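Local coordinates for protein DyP-type peroxidase (Pleurotus ostreatus PC15, PDB 6FSK) that probably uses hydrogen peroxide and a heme b cofactor to oxidise substrates such as dyes, and manganese(II) at a non-canonical site, at residues I193-F201 and Q209-I217; K332-P343 and W400-V411. The protein carries 1 engineered substitution. One frame throughout, in Å; residues are numbered along the deposited sequence.

Contact 1 comes first along the chain and closes before contact 2 opens. Their centres are about 20 Å apart. Contact 1 pairs strands 197-198 and 211-212, a two-stranded parallel sheet separate from the large antiparallel one. Contact 2 joins helices 329-333 and 337-340, and the loop between them, to helices 393-401 and 408-412 and the turn between them. The heme links the two. One of its propionates receives Ser-194 OG from contact 1 and Arg-336 NH2 from contact 2, and these two donors pack together, 3.4 Å apart. Helix 329-333 also carries His-329, the axial ligand of the heme iron. One segment of each contact binds the heme, so both probably help to place the cofactor.

Contact 1: I193-F201 and Q209-I217; sequences ISHPAVEQF and QDPIRPGFI. Unlike the reference sequence in segment 193-201: His-195 (reference Asn). With HEM (protoporphyrin IX containing Fe), chain C.
The amide of Gln-209 is the flat group at the start of this contact. Over one face stands the methyl of Ala-197, with CB 3.7 Å above Gln-209 CD. At its edge, NE2 donates to His-195 O at 2.9 Å. The bond is nearly straight (173°) and stays in the amide plane, but it reaches the carbonyl from above that group's own plane. CG of Gln-209 is anti to the backbone N (chi1 -161°) and the chain runs extended, which carries the amide across to 193-201. Its OE1 accepts from Leu-206 N.

The carboxylate of Glu-199 lies beside Arg-213, its plane turned 50° from the guanidinium. The charged atoms do not meet. A water instead donates to both Glu-199 OE2 and Pro-211 O.

Between these ends runs a short parallel pairing. Ile-212 N donates to Ala-197 O at 2.8 Å, and Glu-199 N donates to Ile-212 O at 2.8 Å. Ala-197 and Pro-211 share one face of the sheet, Val-198 and Ile-212 the other. CG1 of Ile-212 sits between the backbone N and the carbonyl carbon and sends CD1 to Pro-196 CB at 3.8 Å. The two branches of Val-198 divide the work: CG1 meets Pro-214 CB and CG2 meets Ile-217 CG1.

Ahead of the strand, 193-201 reaches the heme propionates. Ile-193 N and Ser-194 N donate to O2A and O1A of one carboxylate, each at 3.0 Å. Ser-194 OG donates to O2D of the other at 2.6 Å. Arg-355 also binds the heme and holds Ser-194 O. Two consecutive backbone N-H groups and the Ser-194 hydroxyl thus meet the propionates, which probably helps to stabilise their negative charge.

Contact 2: K332-P343 and W400-V411; sequences KTYPRNDLEGPP and WANAPNFPVNAV. With HEM (protoporphyrin IX containing Fe), chain C.
The ring of Pro-335 fills the angle between Trp-400 and Phe-406. Its CG stands over the six-membered ring of Trp-400, 3.8 Å from the centroid and 12° off the normal, a CH-pi contact. The same CG touches the edge of Phe-406. Leu-339 comes from the opposite direction to both aromatics. Its CD1 fits against Trp-400 CZ2 at 3.5 Å and the Phe-406 edge, while CD2 meets Ala-410 CB. Phe-406 is itself clamped, with Trp-400 CD1 over one face and Pro-407 CB, after a cis peptide bond, over the other. Farther along, Val-411 CG1 nestles against Asp-338 O at 3.4 Å, and Pro-343 CG lies across Val-411 CB. The carboxylate of Asp-338 is held by a salt bridge to Arg-331.

Lys-332 threads past Trp-400 and Ala-401. A bend at chi2 (-83°) steers NZ into a hollow of backbone carbonyls. NZ donates to Phe-406 O at 2.9 Å and Trp-400 O at 3.0 Å, and also to Gly-426 O. Ala-403 N reaches Trp-400 O from the other face of its plane. A methionine in place of Lys-332 would probably leave Phe-406 O without this donor and let the type I turn Ala-403 to Phe-406 shift.

On the heme side, Arg-336 NH2 donates to propionate O1D at 2.9 Å and also to Asn-308 OD1, while NH1 donates to Phe-310 O. Tyr-334 CE2 lies over one face of the guanidinium, and Arg-336 CG over a face of the tyrosine ring. The buried Lys-332 amine is met by backbone carbonyls, whose dipoles would probably offset its positive charge.

Contact 1: I193-F201 and Q209-I217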
# COMPACT_ATOMS: atom_id res chain seq x y z
N ILE A 193 -10.15 -2.87 -2.72
CA ILE A 193 -11.50 -3.11 -2.27
C ILE A 193 -11.68 -2.47 -0.89
O ILE A 193 -12.66 -1.80 -0.60
CB ILE A 193 -11.83 -4.61 -2.22
CG1 ILE A 193 -11.68 -5.21 -3.64
CG2 ILE A 193 -13.17 -4.90 -1.56
CD1 ILE A 193 -11.69 -6.70 -3.70
N SER A 194 -10.79 -2.87 0.04
CA SER A 194 -11.01 -2.55 1.44
C SER A 194 -10.11 -1.43 1.95
O SER A 194 -8.91 -1.62 2.09
CB SER A 194 -10.84 -3.80 2.35
OG SER A 194 -11.10 -3.50 3.74
N HIS A 195 -10.72 -0.29 2.33
CA HIS A 195 -10.00 0.82 2.93
C HIS A 195 -10.77 1.30 4.15
O HIS A 195 -11.97 1.07 4.23
CB HIS A 195 -9.88 2.03 2.04
CG HIS A 195 -9.24 1.73 0.73
ND1 HIS A 195 -7.88 1.47 0.65
CD2 HIS A 195 -9.76 1.60 -0.50
CE1 HIS A 195 -7.59 1.18 -0.62
NE2 HIS A 195 -8.72 1.24 -1.34
N PRO A 196 -10.10 1.95 5.09
CA PRO A 196 -10.86 2.45 6.21
C PRO A 196 -11.72 3.63 5.77
O PRO A 196 -11.27 4.49 4.96
CB PRO A 196 -9.80 2.96 7.16
CG PRO A 196 -8.63 3.31 6.22
CD PRO A 196 -8.64 2.16 5.27
N ALA A 197 -12.91 3.71 6.32
CA ALA A 197 -13.66 4.97 6.17
C ALA A 197 -13.12 5.97 7.18
O ALA A 197 -12.78 5.60 8.30
CB ALA A 197 -15.13 4.73 6.40
N VAL A 198 -13.13 7.27 6.83
CA VAL A 198 -12.53 8.29 7.65
C VAL A 198 -13.64 9.24 8.07
O VAL A 198 -14.33 9.86 7.25
CB VAL A 198 -11.47 9.06 6.85
CG1 VAL A 198 -10.91 10.17 7.66
CG2 VAL A 198 -10.38 8.03 6.47
N GLU A 199 -13.84 9.33 9.37
CA GLU A 199 -14.81 10.26 9.93
C GLU A 199 -14.50 11.66 9.41
O GLU A 199 -13.34 12.11 9.27
CB GLU A 199 -14.82 10.25 11.45
CG GLU A 199 -15.25 8.97 12.08
CD GLU A 199 -15.57 9.18 13.57
OE1 GLU A 199 -16.47 10.11 13.80
OE2 GLU A 199 -15.05 8.51 14.48
N GLN A 200 -15.60 12.41 9.23
CA GLN A 200 -15.52 13.80 8.75
C GLN A 200 -15.13 13.90 7.26
O GLN A 200 -14.88 15.03 6.76
CB GLN A 200 -14.67 14.70 9.62
CG GLN A 200 -15.01 14.58 11.11
CD GLN A 200 -14.31 15.60 11.93
OE1 GLN A 200 -13.24 15.36 12.53
NE2 GLN A 200 -14.89 16.80 11.93
N PHE A 201 -15.05 12.76 6.59
CA PHE A 201 -14.69 12.68 5.16
C PHE A 201 -15.66 11.74 4.49
O PHE A 201 -16.38 12.14 3.55
CB PHE A 201 -13.24 12.31 4.89
CG PHE A 201 -12.94 12.28 3.41
CD1 PHE A 201 -12.84 13.42 2.69
CD2 PHE A 201 -12.77 11.06 2.74
CE1 PHE A 201 -12.60 13.37 1.34
CE2 PHE A 201 -12.57 11.02 1.42
CZ PHE A 201 -12.48 12.18 0.70
N GLN A 209 -17.65 -1.27 6.88
CA GLN A 209 -16.59 -0.34 6.84
C GLN A 209 -16.75 0.51 8.10
O GLN A 209 -17.54 1.47 8.14
CB GLN A 209 -16.70 0.47 5.59
CG GLN A 209 -15.46 1.17 5.17
CD GLN A 209 -15.55 2.03 3.93
OE1 GLN A 209 -16.64 2.51 3.52
NE2 GLN A 209 -14.36 2.38 3.38
N ASP A 210 -15.99 0.17 9.15
CA ASP A 210 -15.94 0.88 10.39
C ASP A 210 -15.20 2.22 10.19
O ASP A 210 -14.14 2.25 9.46
CB ASP A 210 -15.05 0.07 11.38
CG ASP A 210 -15.61 -1.30 11.70
OD1 ASP A 210 -16.83 -1.49 11.45
OD2 ASP A 210 -14.87 -2.17 12.23
N PRO A 211 -15.88 3.35 10.51
CA PRO A 211 -15.11 4.57 10.28
C PRO A 211 -14.16 4.86 11.44
O PRO A 211 -14.51 4.60 12.61
CB PRO A 211 -16.14 5.68 10.13
CG PRO A 211 -17.36 5.13 10.69
CD PRO A 211 -17.26 3.65 10.85
N ILE A 212 -13.00 5.43 11.09
CA ILE A 212 -11.94 5.81 12.04
C ILE A 212 -11.74 7.31 12.04
O ILE A 212 -12.04 7.99 11.06
CB ILE A 212 -10.61 5.08 11.71
CG1 ILE A 212 -9.92 5.66 10.49
CG2 ILE A 212 -10.85 3.56 11.68
CD1 ILE A 212 -8.60 4.93 10.20
N ARG A 213 -11.24 7.82 13.15
CA ARG A 213 -10.99 9.25 13.29
C ARG A 213 -9.93 9.71 12.25
O ARG A 213 -8.99 8.99 11.91
CB ARG A 213 -10.56 9.58 14.69
CG ARG A 213 -11.76 9.65 15.66
CD ARG A 213 -11.30 9.63 17.05
NE ARG A 213 -10.78 8.33 17.51
CZ ARG A 213 -10.03 8.11 18.56
NH1 ARG A 213 -9.63 9.09 19.38
NH2 ARG A 213 -9.66 6.84 18.84
N PRO A 214 -10.07 10.96 11.80
CA PRO A 214 -9.21 11.45 10.70
C PRO A 214 -7.75 11.52 11.15
O PRO A 214 -6.84 11.47 10.28
CB PRO A 214 -9.81 12.82 10.35
CG PRO A 214 -10.49 13.25 11.63
CD PRO A 214 -11.10 11.97 12.12
N GLY A 215 -7.43 11.71 12.43
CA GLY A 215 -6.07 11.75 12.94
C GLY A 215 -5.30 10.47 12.87
O GLY A 215 -4.10 10.48 13.15
N PHE A 216 -5.94 9.36 12.45
CA PHE A 216 -5.18 8.12 12.15
C PHE A 216 -4.59 8.22 10.72
O PHE A 216 -3.73 7.39 10.41
CB PHE A 216 -6.08 6.91 12.30
CG PHE A 216 -6.42 6.66 13.74
CD1 PHE A 216 -5.45 6.31 14.67
CD2 PHE A 216 -7.72 6.85 14.20
CE1 PHE A 216 -5.76 6.15 16.03
CE2 PHE A 216 -7.97 6.68 15.54
CZ PHE A 216 -7.03 6.37 16.48
N ILE A 217 -5.02 9.21 9.95
CA ILE A 217 -4.53 9.41 8.56
C ILE A 217 -3.80 10.71 8.43
O ILE A 217 -2.76 10.76 7.75
CB ILE A 217 -5.68 9.34 7.52
CG1 ILE A 217 -6.47 8.00 7.62
CG2 ILE A 217 -5.20 9.61 6.06
CD1 ILE A 217 -5.64 6.72 7.39
CHA HEM C . -5.34 -6.02 0.61
CHB HEM C . -2.48 -7.61 -2.93
CHC HEM C . 1.26 -5.47 -0.77
CHD HEM C . -1.54 -4.13 2.95
C1A HEM C . -4.92 -6.65 -0.56
C2A HEM C . -5.76 -7.35 -1.48
C3A HEM C . -4.98 -7.76 -2.49
C4A HEM C . -3.64 -7.37 -2.16
CMA HEM C . -5.38 -8.59 -3.66
CAA HEM C . -7.24 -7.61 -1.29
CBA HEM C . -8.22 -6.61 -1.92
CGA HEM C . -8.21 -5.28 -1.22
O1A HEM C . -8.77 -5.14 -0.13
O2A HEM C . -7.65 -4.32 -1.81
C1B HEM C . -1.17 -7.18 -2.67
C2B HEM C . -0.07 -7.36 -3.50
C3B HEM C . 1.01 -6.74 -2.95
C4B HEM C . 0.50 -6.18 -1.69
CMB HEM C . -0.04 -8.15 -4.78
CAB HEM C . 2.43 -6.61 -3.34
CBB HEM C . 2.85 -6.75 -4.58
C1C HEM C . 0.92 -4.98 0.45
C2C HEM C . 1.72 -4.38 1.43
C3C HEM C . 0.96 -4.01 2.50
C4C HEM C . -0.40 -4.34 2.15
CMC HEM C . 3.20 -4.15 1.27
CAC HEM C . 1.30 -3.43 3.83
CBC HEM C . 2.49 -3.58 4.44
C1D HEM C . -2.83 -4.49 2.55
C2D HEM C . -4.01 -4.07 3.36
C3D HEM C . -5.09 -4.58 2.65
C4D HEM C . -4.53 -5.32 1.54
CMD HEM C . -4.05 -3.25 4.59
CAD HEM C . -6.57 -4.52 3.03
CBD HEM C . -6.98 -5.60 3.97
CGD HEM C . -8.41 -5.43 4.42
O1D HEM C . -9.10 -6.47 4.30
O2D HEM C . -8.83 -4.34 4.76
NA HEM C . -3.58 -6.74 -0.92
NB HEM C . -0.80 -6.53 -1.54
NC HEM C . -0.39 -5.07 0.99
ND HEM C . -3.19 -5.28 1.54
FE HEM C . -2.00 -5.98 0.06
O HOH W 1 -14.03 6.07 14.88

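Contact 2: K332-P343 and W400-V411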
# COMPACT_ATOMS: atom_id res chain seq x y z
N LYS A 332 -3.65 -10.97 7.75
CA LYS A 332 -2.38 -10.50 8.26
C LYS A 332 -2.31 -8.98 8.23
O LYS A 332 -1.71 -8.41 9.14
CB LYS A 332 -1.23 -11.07 7.45
CG LYS A 332 -0.92 -12.50 7.75
CD LYS A 332 -0.03 -12.69 8.99
CE LYS A 332 0.56 -14.06 9.11
NZ LYS A 332 1.52 -14.07 10.22
N THR A 333 -2.99 -8.30 7.35
CA THR A 333 -2.82 -6.87 7.19
C THR A 333 -3.99 -6.05 7.77
O THR A 333 -3.75 -4.95 8.20
CB THR A 333 -2.58 -6.48 5.72
OG1 THR A 333 -3.72 -6.87 4.94
CG2 THR A 333 -1.25 -7.07 5.15
N TYR A 334 -5.15 -6.65 7.86
CA TYR A 334 -6.26 -6.06 8.64
C TYR A 334 -6.93 -7.22 9.40
O TYR A 334 -7.82 -7.90 8.88
CB TYR A 334 -7.26 -5.33 7.78
CG TYR A 334 -8.45 -4.76 8.54
CD1 TYR A 334 -8.34 -4.35 9.82
CD2 TYR A 334 -9.66 -4.60 7.88
CE1 TYR A 334 -9.48 -3.85 10.49
CE2 TYR A 334 -10.75 -4.10 8.51
CZ TYR A 334 -10.64 -3.70 9.80
OH TYR A 334 -11.83 -3.25 10.42
N PRO A 335 -6.54 -7.40 10.65
CA PRO A 335 -7.03 -8.59 11.43
C PRO A 335 -8.50 -8.63 11.77
O PRO A 335 -9.00 -9.68 12.19
CB PRO A 335 -6.16 -8.54 12.69
CG PRO A 335 -4.88 -7.92 12.21
CD PRO A 335 -5.32 -6.85 11.27
N ARG A 336 -9.20 -7.50 11.66
CA ARG A 336 -10.62 -7.48 12.04
C ARG A 336 -10.83 -8.06 13.44
O ARG A 336 -10.12 -7.71 14.40
CB ARG A 336 -11.53 -8.10 10.96
CG ARG A 336 -11.23 -7.46 9.56
CD ARG A 336 -12.21 -7.89 8.48
NE ARG A 336 -11.72 -7.49 7.16
CZ ARG A 336 -12.45 -6.96 6.22
NH1 ARG A 336 -13.77 -6.87 6.33
NH2 ARG A 336 -11.84 -6.52 5.12
N ASN A 337 -11.84 -8.93 13.58
CA ASN A 337 -12.13 -9.44 14.94
C ASN A 337 -11.06 -10.29 15.54
O ASN A 337 -11.03 -10.51 16.78
CB ASN A 337 -13.38 -10.28 14.92
CG ASN A 337 -14.61 -9.52 14.88
OD1 ASN A 337 -14.60 -8.33 14.83
ND2 ASN A 337 -15.75 -10.24 15.00
N ASP A 338 -10.07 -10.71 14.75
CA ASP A 338 -8.99 -11.45 15.41
C ASP A 338 -8.40 -10.63 16.56
O ASP A 338 -8.05 -11.20 17.63
CB ASP A 338 -7.89 -11.81 14.44
CG ASP A 338 -8.25 -12.89 13.47
OD1 ASP A 338 -9.34 -13.48 13.50
OD2 ASP A 338 -7.34 -13.17 12.61
N LEU A 339 -8.22 -9.30 16.34
CA LEU A 339 -7.75 -8.42 17.39
C LEU A 339 -8.85 -7.61 18.07
O LEU A 339 -8.68 -7.29 19.26
CB LEU A 339 -6.62 -7.50 16.96
CG LEU A 339 -5.37 -8.16 16.36
CD1 LEU A 339 -4.33 -7.17 15.92
CD2 LEU A 339 -4.75 -9.15 17.30
N GLU A 340 -9.91 -7.32 17.31
CA GLU A 340 -10.95 -6.39 17.84
C GLU A 340 -11.95 -7.10 18.66
O GLU A 340 -12.59 -6.44 19.53
CB GLU A 340 -11.64 -5.63 16.73
CG GLU A 340 -10.74 -4.71 15.95
CD GLU A 340 -11.54 -3.75 15.03
OE1 GLU A 340 -12.79 -3.65 15.25
OE2 GLU A 340 -10.96 -3.00 14.18
N GLY A 341 -12.01 -8.42 18.49
CA GLY A 341 -13.00 -9.19 19.28
C GLY A 341 -12.34 -9.64 20.56
O GLY A 341 -11.15 -9.37 20.79
N PRO A 342 -13.05 -10.47 21.39
CA PRO A 342 -12.41 -11.08 22.54
C PRO A 342 -11.26 -12.02 22.06
O PRO A 342 -11.37 -12.58 20.98
CB PRO A 342 -13.53 -11.98 23.11
CG PRO A 342 -14.80 -11.41 22.60
CD PRO A 342 -14.48 -10.79 21.27
N PRO A 343 -10.19 -12.19 22.84
CA PRO A 343 -10.03 -11.68 24.20
C PRO A 343 -9.47 -10.26 24.27
O PRO A 343 -9.58 -9.60 25.30
CB PRO A 343 -9.01 -12.61 24.83
CG PRO A 343 -8.24 -13.17 23.68
CD PRO A 343 -9.24 -13.24 22.52
N TRP A 400 3.16 -8.30 11.89
CA TRP A 400 2.06 -9.13 11.41
C TRP A 400 2.54 -10.03 10.24
O TRP A 400 2.62 -11.24 10.42
CB TRP A 400 0.85 -8.28 11.04
CG TRP A 400 0.21 -7.62 12.24
CD1 TRP A 400 0.50 -7.83 13.61
CD2 TRP A 400 -0.86 -6.64 12.20
NE1 TRP A 400 -0.34 -7.03 14.38
CE2 TRP A 400 -1.20 -6.34 13.54
CE3 TRP A 400 -1.52 -5.99 11.15
CZ2 TRP A 400 -2.17 -5.36 13.84
CZ3 TRP A 400 -2.50 -5.10 11.43
CH2 TRP A 400 -2.85 -4.82 12.81
N ALA A 401 2.82 -9.46 9.07
CA ALA A 401 3.18 -10.22 7.87
C ALA A 401 4.44 -11.08 8.07
O ALA A 401 4.44 -12.24 7.63
CB ALA A 401 3.37 -9.30 6.68
N ASN A 402 5.44 -10.55 8.73
CA ASN A 402 6.72 -11.24 8.85
C ASN A 402 6.73 -12.21 10.07
O ASN A 402 7.76 -12.84 10.34
CB ASN A 402 7.85 -10.24 9.08
CG ASN A 402 8.18 -9.36 7.92
OD1 ASN A 402 7.60 -9.46 6.79
ND2 ASN A 402 9.21 -8.56 8.12
N ALA A 403 5.67 -12.19 10.89
CA ALA A 403 5.65 -12.84 12.23
C ALA A 403 4.92 -14.16 12.10
O ALA A 403 3.71 -14.20 11.99
CB ALA A 403 4.93 -11.97 13.24
N PRO A 404 5.65 -15.29 12.05
CA PRO A 404 4.96 -16.58 11.82
C PRO A 404 3.99 -17.01 12.90
O PRO A 404 3.10 -17.78 12.66
CB PRO A 404 6.12 -17.59 11.65
CG PRO A 404 7.26 -16.95 12.24
CD PRO A 404 7.11 -15.47 12.08
N ASN A 405 4.17 -16.44 14.10
CA ASN A 405 3.24 -16.77 15.16
C ASN A 405 2.04 -15.86 15.26
O ASN A 405 1.12 -16.15 16.01
CB ASN A 405 3.95 -16.82 16.50
CG ASN A 405 4.97 -17.91 16.53
OD1 ASN A 405 4.61 -19.07 16.42
ND2 ASN A 405 6.20 -17.54 16.57
N PHE A 406 2.02 -14.78 14.47
CA PHE A 406 0.87 -13.86 14.47
C PHE A 406 -0.30 -14.41 13.64
O PHE A 406 -0.04 -14.84 12.51
CB PHE A 406 1.28 -12.46 13.95
CG PHE A 406 0.15 -11.49 13.94
CD1 PHE A 406 -0.25 -10.92 15.13
CD2 PHE A 406 -0.65 -11.29 12.84
CE1 PHE A 406 -1.34 -10.04 15.22
CE2 PHE A 406 -1.77 -10.48 12.89
CZ PHE A 406 -2.13 -9.84 14.08
N PRO A 407 -1.55 -14.45 14.13
CA PRO A 407 -2.07 -13.72 15.27
C PRO A 407 -2.26 -14.60 16.52
O PRO A 407 -2.82 -14.13 17.51
CB PRO A 407 -3.46 -13.34 14.80
CG PRO A 407 -3.85 -14.44 13.94
CD PRO A 407 -2.60 -14.83 13.19
N VAL A 408 -1.72 -15.79 16.52
CA VAL A 408 -1.86 -16.68 17.68
C VAL A 408 -1.16 -16.07 18.90
O VAL A 408 -1.68 -16.09 20.04
CB VAL A 408 -1.35 -18.13 17.35
CG1 VAL A 408 -1.26 -18.94 18.65
CG2 VAL A 408 -2.30 -18.79 16.35
N ASN A 409 0.05 -15.56 18.70
CA ASN A 409 0.87 -14.99 19.76
C ASN A 409 0.09 -13.84 20.46
O ASN A 409 -0.06 -13.77 21.68
CB ASN A 409 2.24 -14.56 19.24
CG ASN A 409 2.25 -13.56 18.07
OD1 ASN A 409 1.23 -13.17 17.53
ND2 ASN A 409 3.49 -13.20 17.61
N ALA A 410 -0.58 -13.03 19.65
CA ALA A 410 -1.28 -11.86 20.18
C ALA A 410 -2.42 -12.26 21.03
O ALA A 410 -2.58 -11.68 22.15
CB ALA A 410 -1.78 -10.98 19.07
N VAL A 411 -3.23 -13.23 20.58
CA VAL A 411 -4.41 -13.57 21.38
C VAL A 411 -4.09 -14.47 22.59
O VAL A 411 -4.74 -14.37 23.63
CB VAL A 411 -5.59 -14.15 20.64
CG1 VAL A 411 -6.14 -13.13 19.72
CG2 VAL A 411 -5.22 -15.45 19.88
CHA HEM C . -5.34 -6.02 0.61
CHB HEM C . -2.48 -7.61 -2.93
CHC HEM C . 1.26 -5.47 -0.77
CHD HEM C . -1.54 -4.13 2.95
C1A HEM C . -4.92 -6.65 -0.56
C2A HEM C . -5.76 -7.35 -1.48
C3A HEM C . -4.98 -7.76 -2.49
C4A HEM C . -3.64 -7.37 -2.16
CMA HEM C . -5.38 -8.59 -3.66
CAA HEM C . -7.24 -7.61 -1.29
CBA HEM C . -8.22 -6.61 -1.92
CGA HEM C . -8.21 -5.28 -1.22
O1A HEM C . -8.77 -5.14 -0.13
O2A HEM C . -7.65 -4.32 -1.81
C1B HEM C . -1.17 -7.18 -2.67
C2B HEM C . -0.07 -7.36 -3.50
C3B HEM C . 1.01 -6.74 -2.95
C4B HEM C . 0.50 -6.18 -1.69
CMB HEM C . -0.04 -8.15 -4.78
CAB HEM C . 2.43 -6.61 -3.34
CBB HEM C . 2.85 -6.75 -4.58
C1C HEM C . 0.92 -4.98 0.45
C2C HEM C . 1.72 -4.38 1.43
C3C HEM C . 0.96 -4.01 2.50
C4C HEM C . -0.40 -4.34 2.15
CMC HEM C . 3.20 -4.15 1.27
CAC HEM C . 1.30 -3.43 3.83
CBC HEM C . 2.49 -3.58 4.44
C1D HEM C . -2.83 -4.49 2.55
C2D HEM C . -4.01 -4.07 3.36
C3D HEM C . -5.09 -4.58 2.65
C4D HEM C . -4.53 -5.32 1.54
CMD HEM C . -4.05 -3.25 4.59
CAD HEM C . -6.57 -4.52 3.03
CBD HEM C . -6.98 -5.60 3.97
CGD HEM C . -8.41 -5.43 4.42
O1D HEM C . -9.10 -6.47 4.30
O2D HEM C . -8.83 -4.34 4.76
NA HEM C . -3.58 -6.74 -0.92
NB HEM C . -0.80 -6.53 -1.54
NC HEM C . -0.39 -5.07 0.99
ND HEM C . -3.19 -5.28 1.54
FE HEM C . -2.00 -5.98 0.06